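Local coordinates for protein transcriptional regulator, MerR family (Bacillus thuringiensis serovar konkukian, PDB 3GPV) that probably binds DNA as a dimeric transcription factor of the MerR family, at residues Y17-V22 against R53-E58; Q39-F44 against Q77-F82. One frame throughout, in Å; residues are numbered along the deposited sequence.

Contact 1: Y17-V22 against R53-E58; sequences YTIGQV and RIFNEE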
loop_
_atom_site.group_PDB
_atom_site.type_symbol
_atom_site.label_atom_id
_atom_site.label_comp_id
_atom_site.label_asym_id
_atom_site.label_seq_id
_atom_site.Cartn_x
_atom_site.Cartn_y
_atom_site.Cartn_z
ATOM N N TYR B 17 22.697 -14.420 12.717
ATOM C CA TYR B 17 22.930 -13.529 11.603
ATOM C C TYR B 17 22.841 -12.088 12.068
ATOM O O TYR B 17 22.030 -11.741 12.920
ATOM C CB TYR B 17 21.899 -13.828 10.519
ATOM C CG TYR B 17 21.947 -15.271 10.077
ATOM C CD1 TYR B 17 22.882 -15.702 9.135
ATOM C CD2 TYR B 17 21.106 -16.222 10.650
ATOM C CE1 TYR B 17 22.983 -17.046 8.778
ATOM C CE2 TYR B 17 21.201 -17.565 10.300
ATOM C CZ TYR B 17 22.142 -17.968 9.365
ATOM O OH TYR B 17 22.248 -19.292 9.019
ATOM N N THR B 18 23.705 -11.251 11.518
ATOM C CA THR B 18 23.727 -9.839 11.889
ATOM C C THR B 18 22.594 -9.026 11.249
ATOM O O THR B 18 22.043 -9.415 10.219
ATOM C CB THR B 18 25.046 -9.202 11.485
ATOM O OG1 THR B 18 25.154 -9.218 10.057
ATOM C CG2 THR B 18 26.206 -9.967 12.089
ATOM N N ILE B 19 22.256 -7.899 11.869
ATOM C CA ILE B 19 21.205 -7.021 11.359
ATOM C C ILE B 19 21.500 -6.715 9.882
ATOM O O ILE B 19 20.593 -6.621 9.056
ATOM C CB ILE B 19 21.179 -5.677 12.120
ATOM C CG1 ILE B 19 21.286 -5.904 13.635
ATOM C CG2 ILE B 19 19.920 -4.916 11.780
ATOM C CD1 ILE B 19 20.174 -6.712 14.263
ATOM N N GLY B 20 22.787 -6.558 9.571
ATOM C CA GLY B 20 23.207 -6.263 8.216
ATOM C C GLY B 20 22.996 -7.382 7.214
ATOM O O GLY B 20 22.597 -7.129 6.077
ATOM N N GLN B 21 23.265 -8.622 7.619
ATOM C CA GLN B 21 23.081 -9.758 6.728
ATOM C C GLN B 21 21.593 -9.996 6.512
ATOM O O GLN B 21 21.154 -10.316 5.410
ATOM C CB GLN B 21 23.727 -11.014 7.323
ATOM C CG GLN B 21 25.222 -10.874 7.568
ATOM C CD GLN B 21 25.805 -12.030 8.353
ATOM O OE1 GLN B 21 25.205 -12.501 9.312
ATOM N NE2 GLN B 21 26.991 -12.482 7.960
ATOM N N VAL B 22 20.817 -9.836 7.573
ATOM C CA VAL B 22 19.383 -10.033 7.485
ATOM C C VAL B 22 18.777 -9.013 6.526
ATOM O O VAL B 22 17.858 -9.332 5.774
ATOM C CB VAL B 22 18.730 -9.920 8.872
ATOM C CG1 VAL B 22 17.227 -9.940 8.747
ATOM C CG2 VAL B 22 19.188 -11.076 9.748
ATOM N N ARG B 53 23.391 -7.390 18.996
ATOM C CA ARG B 53 22.071 -7.993 18.884
ATOM C C ARG B 53 21.955 -8.627 17.506
ATOM O O ARG B 53 22.136 -7.973 16.481
ATOM C CB ARG B 53 20.993 -6.939 19.141
ATOM C CG ARG B 53 21.088 -6.419 20.569
ATOM C CD ARG B 53 20.138 -5.280 20.886
ATOM N NE ARG B 53 18.742 -5.699 20.936
ATOM C CZ ARG B 53 17.833 -5.345 20.037
ATOM N NH1 ARG B 53 18.177 -4.567 19.020
ATOM N NH2 ARG B 53 16.579 -5.759 20.158
ATOM N N ILE B 54 21.678 -9.924 17.498
ATOM C CA ILE B 54 21.600 -10.684 16.261
ATOM C C ILE B 54 20.325 -11.499 16.123
ATOM O O ILE B 54 19.554 -11.644 17.072
ATOM C CB ILE B 54 22.795 -11.656 16.148
ATOM C CG1 ILE B 54 22.733 -12.699 17.270
ATOM C CG2 ILE B 54 24.103 -10.890 16.230
ATOM C CD1 ILE B 54 22.918 -12.148 18.670
ATOM N N PHE B 55 20.140 -12.052 14.932
ATOM C CA PHE B 55 18.973 -12.862 14.611
ATOM C C PHE B 55 19.270 -14.357 14.564
ATOM O O PHE B 55 20.141 -14.787 13.812
ATOM C CB PHE B 55 18.416 -12.469 13.233
ATOM C CG PHE B 55 17.759 -11.124 13.191
ATOM C CD1 PHE B 55 16.369 -11.013 13.212
ATOM C CD2 PHE B 55 18.523 -9.967 13.128
ATOM C CE1 PHE B 55 15.752 -9.765 13.169
ATOM C CE2 PHE B 55 17.911 -8.710 13.087
ATOM C CZ PHE B 55 16.526 -8.611 13.107
ATOM N N ASN B 56 18.563 -15.143 15.370
ATOM C CA ASN B 56 18.708 -16.592 15.293
ATOM C C ASN B 56 17.562 -17.019 14.365
ATOM O O ASN B 56 16.797 -16.178 13.890
ATOM C CB ASN B 56 18.562 -17.272 16.661
ATOM C CG ASN B 56 17.343 -16.808 17.425
ATOM O OD1 ASN B 56 16.375 -16.325 16.840
ATOM N ND2 ASN B 56 17.380 -16.963 18.749
ATOM N N GLU B 57 17.439 -18.311 14.107
ATOM C CA GLU B 57 16.402 -18.809 13.215
ATOM C C GLU B 57 14.990 -18.388 13.612
ATOM O O GLU B 57 14.166 -18.078 12.755
ATOM C CB GLU B 57 16.482 -20.333 13.128
ATOM C CG GLU B 57 15.766 -20.923 11.920
ATOM C CD GLU B 57 15.881 -22.436 11.855
ATOM O OE1 GLU B 57 15.319 -23.121 12.742
ATOM O OE2 GLU B 57 16.540 -22.939 10.919
ATOM N N GLU B 58 14.698 -18.378 14.902
ATOM C CA GLU B 58 13.367 -17.988 15.335
ATOM C C GLU B 58 13.133 -16.486 15.149
ATOM O O GLU B 58 12.024 -16.057 14.816
ATOM C CB GLU B 58 13.140 -18.379 16.800
ATOM C CG GLU B 58 11.748 -18.016 17.296
ATOM C CD GLU B 58 11.172 -19.029 18.264
ATOM O OE1 GLU B 58 11.635 -19.082 19.423
ATOM O OE2 GLU B 58 10.256 -19.779 17.857
HETATM O O HOH W 1 23.821 -7.504 14.184
#

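Contact 2: Q39-F44 against Q77-F82; sequences QGLFPF and QKIKQF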
loop_
_atom_site.group_PDB
_atom_site.type_symbol
_atom_site.label_atom_id
_atom_site.label_comp_id
_atom_site.label_asym_id
_atom_site.label_seq_id
_atom_site.Cartn_x
_atom_site.Cartn_y
_atom_site.Cartn_z
ATOM N N GLN B 39 10.826 0.893 16.734
ATOM C CA GLN B 39 9.399 0.711 16.972
ATOM C C GLN B 39 9.182 -0.435 17.960
ATOM O O GLN B 39 8.048 -0.773 18.298
ATOM C CB GLN B 39 8.673 0.420 15.659
ATOM C CG GLN B 39 8.688 1.581 14.675
ATOM C CD GLN B 39 7.961 2.809 15.197
ATOM O OE1 GLN B 39 6.756 2.772 15.458
ATOM N NE2 GLN B 39 8.694 3.909 15.350
ATOM N N GLY B 40 10.286 -1.020 18.414
ATOM C CA GLY B 40 10.234 -2.105 19.375
ATOM C C GLY B 40 9.574 -3.370 18.871
ATOM O O GLY B 40 8.740 -3.952 19.563
ATOM N N LEU B 41 9.957 -3.809 17.676
ATOM C CA LEU B 41 9.374 -5.009 17.088
ATOM C C LEU B 41 10.274 -6.242 17.218
ATOM O O LEU B 41 9.872 -7.354 16.870
ATOM C CB LEU B 41 9.039 -4.756 15.608
ATOM C CG LEU B 41 8.041 -3.627 15.291
ATOM C CD1 LEU B 41 7.722 -3.607 13.800
ATOM C CD2 LEU B 41 6.766 -3.824 16.093
ATOM N N PHE B 42 11.484 -6.051 17.733
ATOM C CA PHE B 42 12.414 -7.162 17.893
ATOM C C PHE B 42 12.808 -7.408 19.349
ATOM O O PHE B 42 13.993 -7.417 19.675
ATOM C CB PHE B 42 13.696 -6.918 17.088
ATOM C CG PHE B 42 13.466 -6.557 15.650
ATOM C CD1 PHE B 42 12.553 -7.264 14.872
ATOM C CD2 PHE B 42 14.208 -5.538 15.056
ATOM C CE1 PHE B 42 12.387 -6.964 13.522
ATOM C CE2 PHE B 42 14.052 -5.228 13.709
ATOM C CZ PHE B 42 13.140 -5.943 12.939
ATOM N N PRO B 43 11.829 -7.613 20.242
ATOM C CA PRO B 43 12.176 -7.852 21.646
ATOM C C PRO B 43 12.838 -9.212 21.822
ATOM O O PRO B 43 13.430 -9.500 22.857
ATOM C CB PRO B 43 10.822 -7.788 22.360
ATOM C CG PRO B 43 9.965 -6.963 21.434
ATOM C CD PRO B 43 10.373 -7.477 20.084
ATOM N N PHE B 44 12.737 -10.035 20.785
ATOM C CA PHE B 44 13.274 -11.391 20.790
ATOM C C PHE B 44 14.702 -11.535 20.278
ATOM O O PHE B 44 15.194 -12.648 20.111
ATOM C CB PHE B 44 12.359 -12.267 19.949
ATOM C CG PHE B 44 11.992 -11.647 18.635
ATOM C CD1 PHE B 44 12.895 -11.626 17.583
ATOM C CD2 PHE B 44 10.751 -11.044 18.464
ATOM C CE1 PHE B 44 12.568 -11.012 16.379
ATOM C CE2 PHE B 44 10.416 -10.428 17.266
ATOM C CZ PHE B 44 11.323 -10.412 16.223
ATOM N N GLN B 77 1.365 -0.199 15.363
ATOM C CA GLN B 77 0.997 -0.443 16.751
ATOM C C GLN B 77 0.394 -1.824 16.967
ATOM O O GLN B 77 0.619 -2.450 18.001
ATOM C CB GLN B 77 0.027 0.639 17.243
ATOM C CG GLN B 77 -1.399 0.529 16.719
ATOM C CD GLN B 77 -2.415 0.292 17.833
ATOM O OE1 GLN B 77 -2.517 1.079 18.776
ATOM N NE2 GLN B 77 -3.172 -0.796 17.722
ATOM N N LYS B 78 -0.374 -2.296 15.991
ATOM C CA LYS B 78 -0.995 -3.609 16.088
ATOM C C LYS B 78 0.048 -4.694 15.866
ATOM O O LYS B 78 -0.020 -5.765 16.462
ATOM C CB LYS B 78 -2.123 -3.738 15.064
ATOM C CG LYS B 78 -3.289 -2.796 15.332
ATOM C CD LYS B 78 -4.342 -2.875 14.238
ATOM C CE LYS B 78 -5.466 -1.883 14.485
ATOM N NZ LYS B 78 -6.476 -1.908 13.395
ATOM N N ILE B 79 1.025 -4.420 15.011
ATOM C CA ILE B 79 2.069 -5.400 14.759
ATOM C C ILE B 79 2.868 -5.586 16.045
ATOM O O ILE B 79 3.250 -6.702 16.390
ATOM C CB ILE B 79 3.012 -4.933 13.639
ATOM C CG1 ILE B 79 2.225 -4.778 12.338
ATOM C CG2 ILE B 79 4.120 -5.937 13.447
ATOM C CD1 ILE B 79 2.974 -4.053 11.241
ATOM N N LYS B 80 3.110 -4.487 16.754
ATOM C CA LYS B 80 3.863 -4.553 18.000
ATOM C C LYS B 80 3.041 -5.319 19.024
ATOM O O LYS B 80 3.577 -6.090 19.816
ATOM C CB LYS B 80 4.180 -3.146 18.519
ATOM C CG LYS B 80 5.003 -3.140 19.798
ATOM C CD LYS B 80 5.527 -1.751 20.136
ATOM C CE LYS B 80 4.395 -0.743 20.342
ATOM N NZ LYS B 80 4.908 0.634 20.649
ATOM N N GLN B 81 1.731 -5.107 18.985
ATOM C CA GLN B 81 0.813 -5.774 19.893
ATOM C C GLN B 81 0.861 -7.270 19.624
ATOM O O GLN B 81 0.750 -8.088 20.543
ATOM C CB GLN B 81 -0.600 -5.244 19.674
ATOM C CG GLN B 81 -1.614 -5.734 20.674
ATOM C CD GLN B 81 -2.872 -4.890 20.658
ATOM O OE1 GLN B 81 -3.555 -4.789 19.639
ATOM N NE2 GLN B 81 -3.181 -4.271 21.791
ATOM N N PHE B 82 1.037 -7.619 18.353
ATOM C CA PHE B 82 1.119 -9.017 17.945
ATOM C C PHE B 82 2.393 -9.634 18.516
ATOM O O PHE B 82 2.398 -10.767 18.995
ATOM C CB PHE B 82 1.147 -9.121 16.419
ATOM C CG PHE B 82 1.546 -10.476 15.915
ATOM C CD1 PHE B 82 0.671 -11.550 16.001
ATOM C CD2 PHE B 82 2.813 -10.688 15.385
ATOM C CE1 PHE B 82 1.048 -12.824 15.570
ATOM C CE2 PHE B 82 3.200 -11.953 14.953
ATOM C CZ PHE B 82 2.313 -13.024 15.046
#

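Contact 1: Y17-V22 against R53-E58
Phe-55 presents its ring to Ile-19 and Val-22, two side chains on the first turn of helix 19-25. Ile-19 comes in at the edge of the ring. Its CD1 lies near the ring plane, 3.2 Å from Phe-55 CE2, a tight approach. The same methyl also touches Arg-53 O. With Ile-19 CG1 anti to the carbonyl carbon and beside the backbone N (chi1 -45°), CG1 comes to 3.6 Å from Arg-53 O. Val-22 lies over one face: its CB is 4.2 Å above the ring plane, offset toward the rim. Val-22 CG2 approaches obliquely, 3.6 Å from Phe-55 CD2. Both side chains cross Phe-55 at about a right angle. Leu-60 and Leu-63 of helix 57-70 continue this apolar patch.

The backbones join at an antiparallel hydrogen-bonded pair, Tyr-17 with Phe-55. Phe-55 N donates to Tyr-17 O at 2.8 Å, and the bond is nearly straight at 176°. Tyr-17 N returns a more bent bond to Phe-55 O. Tyr-17 O also lies at the edge of the Phe-55 ring. A water bridges Ile-19 N and Arg-53 O where the strand turns into the helix. That helix starts with a capping box. Thr-18 OG1 accepts from Gln-21 N at 3.1 Å, and Gln-21 OE1 accepts from Thr-18 N at 2.9 Å. Asn-56 is the N-cap of helix 57-70. The pattern is that of a MerR-type winged helix-turn-helix domain, in which a short N-terminal strand pairs with the second strand of the wing and the first helix packs beside it.

Contact 2: Q39-F44 against Q77-F82
Leu-41 lays its CD2 methyl on the backbone of helix 76-88 at Lys-80. The methyl is 3.5 Å from Lys-80 CA and 3.6 Å from Lys-80 CB. The two side chains cross at about a right angle. Leu-41 sits in the loop that follows helix 30-38, just after a Schellman motif at Gly-40. This loop leads into the wing of the MerR-type winged helix-turn-helix domain, and here it packs against a later helix.

The first torsion of Leu-41 puts CG anti to the carbonyl carbon, beside the backbone N (chi1 -60°). The CD2 methyl also meets Ile-79, but more loosely: it is 4.3 Å from Ile-79 CG2. Leu-41 and Ile-79 both touch Ile-66 of helix 57-70, and Leu-41 also touches Tyr-36 and Ile-83. Their contact therefore belongs to a buried apolar layer between three helices and the loop.

Lys-80, exposed to solvent, runs beside the loop backbone at Gln-39 O and Gly-40 O. Its CG is anti to the backbone N (chi1 -178°) and lies 3.8 Å from Gly-40 O. Farther out the chain bends at chi3. Gly-40 has positive phi, a conformation that favours glycine. No hydrogen bond links the two segments, so the contact rests on van der Waals packing. Farther along the helix, Phe-82 packs on Leu-99 and Met-100 of helix 93-128 and on Tyr-128 of the second subunit. Thus the helix that meets the loop also reaches the dimer partner. Gln-39 O is buried without a polar partner in the model, and its close neighbour is Lys-80 CD at 3.3 Å.

In the fold
From the N terminus, the chain runs through strand 17-18 into helix 19-25 and then helix 30-38. The loop 39-44 follows, and strands 46-47 and 53-55 form the wing. At strand 53-55 contact 1 closes the first loop, tying the start of the domain to the wing. Helix 57-70 then leads to helix 76-88, where contact 2 closes the second loop by returning to residues 39-44. The segments alternate along the chain, so the two closures cross. Their centres are about 17 Å apart. The contacts also meet directly: the rings of Phe-42 and Phe-55 pack edge-to-face. Helix 93-128 continues from this compact domain.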